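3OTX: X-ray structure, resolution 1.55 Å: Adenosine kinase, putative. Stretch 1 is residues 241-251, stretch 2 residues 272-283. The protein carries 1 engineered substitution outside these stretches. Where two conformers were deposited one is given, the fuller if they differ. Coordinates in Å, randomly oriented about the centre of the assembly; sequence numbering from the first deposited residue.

Stretch 1, residues 241-251: CVEEIARRAVS
Stretch 2 272-283: TVLATKDGVETV

A helix, 242-251, packs on an antiparallel hairpin, strands 272-276 and 279-283, paired by bonds such as Leu274 N to Glu281 O (2.9 Å) and Glu281 N to Leu274 O (2.8 Å). The contact is van der Waals packing, largely apolar; no hydrogen bond crosses it, and 437 Å² is buried. The helix runs 27° from the direction of the first strand, axes 7.5 Å apart, and 141° from the second, at 8.7 Å. CA atoms pair Glu243 with Val273 (6.2 Å), Ala246 with Ala275 (5.9 Å) and Val250 with Thr276 (6.1 Å).

Three valines, all t, have the largest covered areas (Val280 71, Val250 66, Val273 64 Å²). Val273 points toward the helix, its CG2 3.7 Å from Val242 CG1 and its CG1 3.7 Å from Ala246 CB. Where the CA atoms of the register come nearest, two alanines meet, Ala246 CB to Ala275 CB at 3.8 Å. One helical turn on, Val250 sets CG2 3.8 Å from Ala275 CB and CG1 3.6 Å from Lys277 N, packing against the start of the type I turn Thr276-Gly279. Gly279 has phi/psi 136/-176, where a CB would be jammed against the carbonyl O of Asp278. Val280, on the second strand, meets the side chains of Glu243 and Arg247: its CG1 lies 4.0 Å from Glu243 CG (m, t), and its CG2 covers one guanidinium face, 3.5 Å from Arg247 NH2.

Arg247 (t, t, m) is also held within the helix, NH1 bridging to Glu244 OE1 at 3.1 Å.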

ATOM      1  N   CYS A 241      16.165 -11.486 -12.419  1.00 26.43           N
ATOM      2  CA  CYS A 241      17.084 -10.457 -11.985  0.50 24.47           C
ATOM      3  C   CYS A 241      16.330  -9.155 -11.728  1.00 24.08           C
ATOM      4  O   CYS A 241      15.843  -8.535 -12.667  1.00 23.61           O
ATOM      5  CB  CYS A 241      18.146 -10.270 -13.070  0.50 26.47           C
ATOM      6  SG  CYS A 241      19.342  -9.017 -12.715  0.50 31.98           S
ATOM      7  N   VAL A 242      16.241  -8.753 -10.461  1.00 24.06           N
ATOM      8  CA  VAL A 242      15.439  -7.600 -10.087  1.00 23.75           C
ATOM      9  C   VAL A 242      15.892  -6.317 -10.769  1.00 22.50           C
ATOM     10  O   VAL A 242      15.053  -5.494 -11.174  1.00 22.05           O
ATOM     11  CB  VAL A 242      15.394  -7.446  -8.544  1.00 23.10           C
ATOM     12  CG1 VAL A 242      14.586  -6.231  -8.129  1.00 23.83           C
ATOM     13  CG2 VAL A 242      14.825  -8.735  -7.917  1.00 26.92           C
ATOM     14  N   GLU A 243      17.205  -6.141 -10.915  1.00 22.52           N
ATOM     15  CA  GLU A 243      17.720  -4.979 -11.632  1.00 22.49           C
ATOM     16  C   GLU A 243      17.212  -4.990 -13.078  1.00 21.66           C
ATOM     17  O   GLU A 243      16.762  -3.966 -13.571  1.00 24.54           O
ATOM     18  CB  GLU A 243      19.247  -4.916 -11.590  1.00 25.49           C
ATOM     19  CG  GLU A 243      19.743  -4.450 -10.224  1.00 29.84           C
ATOM     20  CD  GLU A 243      21.243  -4.197 -10.204  1.00 40.15           C
ATOM     21  OE1 GLU A 243      21.808  -3.760 -11.231  1.00 43.99           O
ATOM     22  OE2 GLU A 243      21.853  -4.439  -9.146  1.00 42.34           O
ATOM     23  N   GLU A 244      17.261  -6.143 -13.729  1.00 21.03           N
ATOM     24  CA  GLU A 244      16.824  -6.247 -15.139  1.00 23.10           C
ATOM     25  C   GLU A 244      15.313  -6.034 -15.253  1.00 23.41           C
ATOM     26  O   GLU A 244      14.844  -5.343 -16.147  1.00 22.72           O
ATOM     27  CB  GLU A 244      17.260  -7.596 -15.751  1.00 23.68           C
ATOM     28  CG  GLU A 244      16.826  -7.825 -17.199  1.00 26.50           C
ATOM     29  CD  GLU A 244      17.399  -6.792 -18.167  1.00 30.62           C
ATOM     30  OE1 GLU A 244      18.378  -6.094 -17.818  1.00 28.94           O
ATOM     31  OE2 GLU A 244      16.834  -6.671 -19.271  1.00 27.10           O
ATOM     32  N   ILE A 245      14.552  -6.599 -14.318  1.00 19.54           N
ATOM     33  CA  ILE A 245      13.098  -6.380 -14.302  1.00 20.39           C
ATOM     34  C   ILE A 245      12.782  -4.895 -14.181  1.00 22.36           C
ATOM     35  O   ILE A 245      11.917  -4.374 -14.902  1.00 21.89           O
ATOM     36  CB  ILE A 245      12.411  -7.228 -13.198  1.00 17.72           C
ATOM     37  CG1 ILE A 245      12.691  -8.715 -13.447  1.00 22.40           C
ATOM     38  CG2 ILE A 245      10.894  -6.989 -13.169  1.00 16.18           C
ATOM     39  CD1 ILE A 245      12.363  -9.634 -12.252  1.00 21.54           C
ATOM     40  N   ALA A 246      13.476  -4.203 -13.280  1.00 20.11           N
ATOM     41  CA  ALA A 246      13.310  -2.756 -13.125  1.00 19.71           C
ATOM     42  C   ALA A 246      13.655  -1.978 -14.414  1.00 18.55           C
ATOM     43  O   ALA A 246      12.878  -1.110 -14.831  1.00 18.60           O
ATOM     44  CB  ALA A 246      14.100  -2.226 -11.912  1.00 21.86           C
ATOM     45  N   ARG A 247      14.790  -2.308 -15.043  1.00 17.98           N
ATOM     46  CA  ARG A 247      15.207  -1.702 -16.310  1.00 22.54           C
ATOM     47  C   ARG A 247      14.089  -1.833 -17.334  1.00 23.20           C
ATOM     48  O   ARG A 247      13.702  -0.853 -17.994  1.00 22.72           O
ATOM     49  CB  ARG A 247      16.472  -2.431 -16.807  1.00 22.29           C
ATOM     50  CG  ARG A 247      17.175  -1.843 -18.013  1.00 30.36           C
ATOM     51  CD  ARG A 247      18.553  -2.522 -18.158  1.00 31.45           C
ATOM     52  NE  ARG A 247      19.510  -2.011 -17.172  1.00 43.94           N
ATOM     53  CZ  ARG A 247      20.117  -2.720 -16.217  1.00 41.20           C
ATOM     54  NH1 ARG A 247      19.918  -4.032 -16.071  1.00 34.12           N
ATOM     55  NH2 ARG A 247      20.954  -2.100 -15.399  1.00 43.83           N
ATOM     56  N   ARG A 248      13.574  -3.046 -17.476  1.00 21.20           N
ATOM     57  CA  ARG A 248      12.524  -3.302 -18.470  1.00 23.52           C
ATOM     58  C   ARG A 248      11.177  -2.619 -18.097  1.00 22.75           C
ATOM     59  O   ARG A 248      10.408  -2.213 -18.978  1.00 22.71           O
ATOM     60  CB  ARG A 248      12.324  -4.799 -18.684  1.00 20.09           C
ATOM     61  CG  ARG A 248      13.522  -5.558 -19.185  1.00 21.78           C
ATOM     62  CD  ARG A 248      13.169  -7.009 -19.377  1.00 23.59           C
ATOM     63  NE  ARG A 248      14.348  -7.820 -19.667  1.00 23.67           N
ATOM     64  CZ  ARG A 248      14.315  -9.084 -20.065  1.00 20.96           C
ATOM     65  NH1 ARG A 248      13.149  -9.700 -20.234  1.00 26.11           N
ATOM     66  NH2 ARG A 248      15.446  -9.733 -20.305  1.00 23.70           N
ATOM     67  N   ALA A 249      10.865  -2.497 -16.815  1.00 18.49           N
ATOM     68  CA  ALA A 249       9.600  -1.834 -16.437  1.00 16.54           C
ATOM     69  C   ALA A 249       9.699  -0.353 -16.738  1.00 21.87           C
ATOM     70  O   ALA A 249       8.686   0.321 -16.928  1.00 23.04           O
ATOM     71  CB  ALA A 249       9.313  -2.056 -14.951  1.00 16.93           C
ATOM     72  N   VAL A 250      10.923   0.158 -16.788  1.00 21.57           N
ATOM     73  CA  VAL A 250      11.119   1.554 -17.144  1.00 23.40           C
ATOM     74  C   VAL A 250      10.837   1.769 -18.631  1.00 22.16           C
ATOM     75  O   VAL A 250      10.080   2.681 -18.987  1.00 25.09           O
ATOM     76  CB  VAL A 250      12.523   2.076 -16.746  1.00 24.74           C
ATOM     77  CG1 VAL A 250      12.835   3.409 -17.440  1.00 25.19           C
ATOM     78  CG2 VAL A 250      12.613   2.202 -15.217  1.00 21.81           C
ATOM     79  N   SER A 251      11.412   0.917 -19.481  1.00 22.47           N
ATOM     80  CA  SER A 251      11.456   1.223 -20.910  1.00 25.06           C
ATOM     81  C   SER A 251      10.520   0.374 -21.779  1.00 27.79           C
ATOM     82  O   SER A 251      10.303   0.689 -22.965  1.00 31.34           O
ATOM     83  CB  SER A 251      12.883   1.093 -21.407  1.00 27.77           C
ATOM     84  OG  SER A 251      13.330  -0.241 -21.249  1.00 35.25           O
ATOM     85  N   THR A 272      17.703  -1.804  -2.128  1.00 15.85           N
ATOM     86  CA  THR A 272      16.557  -1.410  -2.888  1.00 14.91           C
ATOM     87  C   THR A 272      17.013  -1.035  -4.301  1.00 15.56           C
ATOM     88  O   THR A 272      18.009  -0.328  -4.481  1.00 18.16           O
ATOM     89  CB  THR A 272      15.836  -0.227  -2.229  1.00 15.56           C
ATOM     90  OG1 THR A 272      15.177  -0.694  -1.044  1.00 16.02           O
ATOM     91  CG2 THR A 272      14.772   0.371  -3.160  1.00 18.31           C
ATOM     92  N   VAL A 273      16.279  -1.539  -5.279  1.00 14.88           N
ATOM     93  CA  VAL A 273      16.604  -1.308  -6.707  1.00 15.98           C
ATOM     94  C   VAL A 273      15.814  -0.076  -7.179  1.00 15.80           C
ATOM     95  O   VAL A 273      14.618   0.018  -6.952  1.00 16.45           O
ATOM     96  CB  VAL A 273      16.282  -2.554  -7.558  1.00 16.54           C
ATOM     97  CG1 VAL A 273      16.442  -2.282  -9.075  1.00 18.22           C
ATOM     98  CG2 VAL A 273      17.172  -3.707  -7.176  1.00 19.37           C
ATOM     99  N   LEU A 274      16.517   0.887  -7.736  1.00 18.48           N
ATOM    100  CA  LEU A 274      15.933   2.157  -8.149  1.00 16.58           C
ATOM    101  C   LEU A 274      16.280   2.364  -9.619  1.00 18.17           C
ATOM    102  O   LEU A 274      17.449   2.466  -9.963  1.00 21.70           O
ATOM    103  CB  LEU A 274      16.515   3.308  -7.314  1.00 17.77           C
ATOM    104  CG  LEU A 274      16.146   4.758  -7.649  1.00 17.99           C
ATOM    105  CD1 LEU A 274      14.631   5.022  -7.546  1.00 23.12           C
ATOM    106  CD2 LEU A 274      16.891   5.782  -6.772  1.00 18.70           C
ATOM    107  N   ALA A 275      15.272   2.397 -10.495  1.00 18.00           N
ATOM    108  CA  ALA A 275      15.553   2.543 -11.947  1.00 18.98           C
ATOM    109  C   ALA A 275      14.776   3.678 -12.553  1.00 19.07           C
ATOM    110  O   ALA A 275      13.607   3.892 -12.218  1.00 18.48           O
ATOM    111  CB  ALA A 275      15.249   1.267 -12.698  1.00 22.34           C
ATOM    112  N   THR A 276      15.435   4.385 -13.476  1.00 21.00           N
ATOM    113  CA  THR A 276      14.791   5.426 -14.267  1.00 22.45           C
ATOM    114  C   THR A 276      15.362   5.321 -15.686  1.00 25.12           C
ATOM    115  O   THR A 276      16.208   4.458 -15.959  1.00 24.48           O
ATOM    116  CB  THR A 276      15.085   6.834 -13.718  1.00 21.91           C
ATOM    117  OG1 THR A 276      16.449   7.151 -13.998  1.00 23.86           O
ATOM    118  CG2 THR A 276      14.807   6.981 -12.204  1.00 23.00           C
ATOM    119  N   LYS A 277      14.918   6.193 -16.595  1.00 24.49           N
ATOM    120  CA  LYS A 277      15.484   6.203 -17.945  1.00 27.03           C
ATOM    121  C   LYS A 277      16.997   6.392 -17.891  1.00 27.01           C
ATOM    122  O   LYS A 277      17.699   6.054 -18.849  1.00 29.62           O
ATOM    123  CB  LYS A 277      14.834   7.310 -18.798  1.00 29.34           C
ATOM    124  CG  LYS A 277      15.200   8.712 -18.353  1.00 30.57           C
ATOM    125  CD  LYS A 277      14.435   9.773 -19.115  1.00 38.09           C
ATOM    126  CE  LYS A 277      14.918  11.142 -18.696  1.00 46.45           C
ATOM    127  NZ  LYS A 277      14.052  12.200 -19.272  1.00 54.02           N
ATOM    128  N   ASP A 278      17.490   6.949 -16.780  1.00 26.94           N
ATOM    129  CA  ASP A 278      18.910   7.318 -16.657  1.00 30.78           C
ATOM    130  C   ASP A 278      19.806   6.167 -16.242  1.00 29.65           C
ATOM    131  O   ASP A 278      21.030   6.296 -16.262  1.00 32.49           O
ATOM    132  CB  ASP A 278      19.082   8.468 -15.658  1.00 34.64           C
ATOM    133  CG  ASP A 278      18.658   9.814 -16.229  1.00 46.49           C
ATOM    134  OD1 ASP A 278      18.565   9.948 -17.470  1.00 47.51           O
ATOM    135  OD2 ASP A 278      18.419  10.741 -15.424  1.00 53.24           O
ATOM    136  N   GLY A 279      19.198   5.049 -15.848  1.00 25.56           N
ATOM    137  CA  GLY A 279      19.943   3.872 -15.422  1.00 25.94           C
ATOM    138  C   GLY A 279      19.351   3.239 -14.167  1.00 25.32           C
ATOM    139  O   GLY A 279      18.317   3.667 -13.659  1.00 23.44           O
ATOM    140  N   VAL A 280      20.026   2.214 -13.675  1.00 26.01           N
ATOM    141  CA  VAL A 280      19.598   1.476 -12.505  1.00 24.16           C
ATOM    142  C   VAL A 280      20.651   1.633 -11.420  1.00 23.56           C
ATOM    143  O   VAL A 280      21.843   1.469 -11.692  1.00 27.06           O
ATOM    144  CB  VAL A 280      19.429  -0.017 -12.833  1.00 25.86           C
ATOM    145  CG1 VAL A 280      18.972  -0.780 -11.601  1.00 27.57           C
ATOM    146  CG2 VAL A 280      18.428  -0.205 -13.968  1.00 31.45           C
ATOM    147  N   GLU A 281      20.204   1.950 -10.203  1.00 24.17           N
ATOM    148  CA  GLU A 281      21.085   2.042  -9.044  1.00 24.99           C
ATOM    149  C   GLU A 281      20.533   1.156  -7.935  1.00 23.22           C
ATOM    150  O   GLU A 281      19.377   0.713  -7.970  1.00 20.88           O
ATOM    151  CB  GLU A 281      21.108   3.454  -8.473  1.00 28.50           C
ATOM    152  CG  GLU A 281      21.277   4.591  -9.440  1.00 48.47           C
ATOM    153  CD  GLU A 281      20.760   5.886  -8.842  1.00 54.49           C
ATOM    154  OE1 GLU A 281      21.105   6.183  -7.673  1.00 49.46           O
ATOM    155  OE2 GLU A 281      20.000   6.598  -9.533  1.00 57.90           O
ATOM    156  N   THR A 282      21.368   0.906  -6.937  1.00 23.88           N
ATOM    157  CA  THR A 282      20.907   0.228  -5.740  1.00 24.27           C
ATOM    158  C   THR A 282      21.132   1.146  -4.548  1.00 24.13           C
ATOM    159  O   THR A 282      22.128   1.875  -4.476  1.00 25.87           O
ATOM    160  CB  THR A 282      21.604  -1.136  -5.531  1.00 25.12           C
ATOM    161  OG1 THR A 282      23.013  -0.973  -5.606  1.00 25.33           O
ATOM    162  CG2 THR A 282      21.178  -2.142  -6.609  1.00 25.91           C
ATOM    163  N   VAL A 283      20.171   1.117  -3.630  1.00 19.76           N
ATOM    164  CA  VAL A 283      20.236   1.900  -2.416  1.00 19.44           C
ATOM    165  C   VAL A 283      20.349   0.951  -1.216  1.00 19.99           C
ATOM    166  O   VAL A 283      19.389   0.231  -0.905  1.00 18.13           O
ATOM    167  CB  VAL A 283      18.958   2.744  -2.259  1.00 21.29           C
ATOM    168  CG1 VAL A 283      19.050   3.656  -1.055  1.00 24.43           C
ATOM    169  CG2 VAL A 283      18.675   3.548  -3.533  1.00 21.64           C
TER